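Local coordinates for protein inactive Zymogen C11 Protease (Parabacteroides distasonis, PDB 6MZO) that is an inactive zymogen of a clostripain-like C11 cysteine protease, probably cleaving peptide bonds once activated, at residues Phe278-Val282 / Tyr291-Lys295. Numbering follows the deposited sequence.
Sequences FDDYV and YNAFK
Residues 278-282 and 291-295 are both alpha-helical, with Val282 N hydrogen-bonded to Phe278 O at 3.0 Å and Lys295 N to Tyr291 O at 2.9 Å. The two short helix axes run nearly antiparallel, at 165°, and approach to 11.0 Å. The register sets Asp279 CA 7.9 Å from Lys295 CA and Val282 CA 7.2 Å from Tyr291 CA, as in a helical hairpin. Helix 278-283 directly follows strand 275-277, and helix 288-301 runs into strand 302-307, an outermost strand of the nine-stranded sheet.

Phe294 (chi1 t, chi2 81°) reaches across between Val282 and Phe278, both also chi1 t. Val282 CG1 sits over its face, 3.8 Å from the ring centroid, in a CH-pi contact, while the edge of the Phe294 ring meets the face of Phe278 in a T-shaped pair (centroids 5.1 Å apart, planes at 89°). Cys242 of helix 235-246 touches both phenylalanines. Beside this apolar layer, Asp279 and Tyr291, both chi1 t, leave their helices sideways, but their ends meet: Tyr291 OH donates to Asp279 OD1 at 2.5 Å.

Buried aromatic and aliphatic packing thus joins the helices, while one very short phenol-carboxylate hydrogen bond links them along the more exposed flank.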
loop_
_atom_site.group_PDB
_atom_site.type_symbol
_atom_site.label_atom_id
_atom_site.label_comp_id
_atom_site.label_asym_id
_atom_site.label_seq_id
_atom_site.Cartn_x
_atom_site.Cartn_y
_atom_site.Cartn_z
ATOM N N PHE A 278 -9.516 10.671 -5.999
ATOM C CA PHE A 278 -10.508 9.911 -6.716
ATOM C C PHE A 278 -11.889 10.568 -6.814
ATOM O O PHE A 278 -12.433 10.707 -7.850
ATOM C CB PHE A 278 -10.561 8.524 -6.094
ATOM C CG PHE A 278 -11.339 7.504 -6.854
ATOM C CD1 PHE A 278 -11.538 7.585 -8.195
ATOM C CD2 PHE A 278 -11.830 6.430 -6.200
ATOM C CE1 PHE A 278 -12.214 6.608 -8.858
ATOM C CE2 PHE A 278 -12.513 5.448 -6.850
ATOM C CZ PHE A 278 -12.705 5.537 -8.186
ATOM N N ASP A 279 -12.416 10.981 -5.677
ATOM C CA ASP A 279 -13.716 11.602 -5.629
ATOM C C ASP A 279 -13.728 12.891 -6.427
ATOM O O ASP A 279 -14.609 13.115 -7.172
ATOM C CB ASP A 279 -14.147 11.818 -4.167
ATOM C CG ASP A 279 -15.514 12.456 -4.026
ATOM O OD1 ASP A 279 -15.665 13.587 -4.379
ATOM O OD2 ASP A 279 -16.395 11.804 -3.514
ATOM N N ASP A 280 -12.711 13.707 -6.260
ATOM C CA ASP A 280 -12.609 14.947 -6.977
ATOM C C ASP A 280 -12.668 14.699 -8.492
ATOM O O ASP A 280 -13.417 15.317 -9.171
ATOM C CB ASP A 280 -11.347 15.682 -6.571
ATOM C CG ASP A 280 -11.356 17.154 -6.949
ATOM O OD1 ASP A 280 -12.393 17.661 -7.293
ATOM O OD2 ASP A 280 -10.306 17.748 -6.880
ATOM N N TYR A 281 -11.878 13.764 -8.974
ATOM C CA TYR A 281 -11.879 13.437 -10.387
ATOM C C TYR A 281 -13.253 12.984 -10.849
ATOM O O TYR A 281 -13.782 13.479 -11.794
ATOM C CB TYR A 281 -10.861 12.352 -10.675
ATOM C CG TYR A 281 -10.773 11.921 -12.111
ATOM C CD1 TYR A 281 -10.715 12.842 -13.116
ATOM C CD2 TYR A 281 -10.724 10.598 -12.440
ATOM C CE1 TYR A 281 -10.628 12.446 -14.432
ATOM C CE2 TYR A 281 -10.629 10.190 -13.742
ATOM C CZ TYR A 281 -10.579 11.128 -14.727
ATOM O OH TYR A 281 -10.489 10.739 -16.013
ATOM N N VAL A 282 -13.807 12.011 -10.166
ATOM C CA VAL A 282 -15.126 11.502 -10.535
ATOM C C VAL A 282 -16.183 12.602 -10.527
ATOM O O VAL A 282 -17.050 12.655 -11.438
ATOM C CB VAL A 282 -15.558 10.290 -9.545
ATOM C CG1 VAL A 282 -17.052 10.044 -9.647
ATOM C CG2 VAL A 282 -14.779 9.052 -9.901
ATOM N N TYR A 291 -22.791 10.440 -9.314
ATOM C CA TYR A 291 -21.940 10.896 -8.223
ATOM C C TYR A 291 -22.512 10.457 -6.883
ATOM O O TYR A 291 -21.730 10.014 -6.015
ATOM C CB TYR A 291 -21.759 12.408 -8.255
ATOM C CG TYR A 291 -20.712 12.973 -7.301
ATOM C CD1 TYR A 291 -19.432 12.414 -7.181
ATOM C CD2 TYR A 291 -20.990 14.102 -6.564
ATOM C CE1 TYR A 291 -18.479 12.954 -6.297
ATOM C CE2 TYR A 291 -20.050 14.671 -5.708
ATOM C CZ TYR A 291 -18.799 14.105 -5.585
ATOM O OH TYR A 291 -17.910 14.713 -4.723
ATOM N N ASN A 292 -23.834 10.515 -6.705
ATOM C CA ASN A 292 -24.410 10.102 -5.422
ATOM C C ASN A 292 -24.187 8.601 -5.249
ATOM O O ASN A 292 -23.835 8.151 -4.154
ATOM C CB ASN A 292 -25.889 10.470 -5.345
ATOM C CG ASN A 292 -26.102 11.980 -5.130
ATOM O OD1 ASN A 292 -25.189 12.707 -4.700
ATOM N ND2 ASN A 292 -27.286 12.445 -5.427
ATOM N N ALA A 293 -24.344 7.840 -6.337
ATOM C CA ALA A 293 -24.110 6.373 -6.273
ATOM C C ALA A 293 -22.647 6.064 -5.936
ATOM O O ALA A 293 -22.337 5.170 -5.132
ATOM C CB ALA A 293 -24.481 5.702 -7.567
ATOM N N PHE A 294 -21.749 6.795 -6.595
ATOM C CA PHE A 294 -20.305 6.675 -6.320
ATOM C C PHE A 294 -20.003 6.949 -4.854
ATOM O O PHE A 294 -19.291 6.169 -4.211
ATOM C CB PHE A 294 -19.534 7.643 -7.238
ATOM C CG PHE A 294 -18.118 7.804 -6.856
ATOM C CD1 PHE A 294 -17.176 6.869 -7.229
ATOM C CD2 PHE A 294 -17.724 8.927 -6.084
ATOM C CE1 PHE A 294 -15.763 7.064 -6.891
ATOM C CE2 PHE A 294 -16.375 9.128 -5.740
ATOM C CZ PHE A 294 -15.403 8.194 -6.099
ATOM N N LYS A 295 -20.533 8.045 -4.313
ATOM C CA LYS A 295 -20.329 8.344 -2.867
ATOM C C LYS A 295 -20.809 7.240 -1.942
ATOM O O LYS A 295 -20.099 6.910 -0.959
ATOM C CB LYS A 295 -20.977 9.688 -2.514
ATOM C CG LYS A 295 -20.119 10.846 -3.087
ATOM C CD LYS A 295 -20.585 12.212 -2.561
ATOM C CE LYS A 295 -21.749 12.751 -3.365
ATOM N NZ LYS A 295 -22.143 14.116 -2.871
#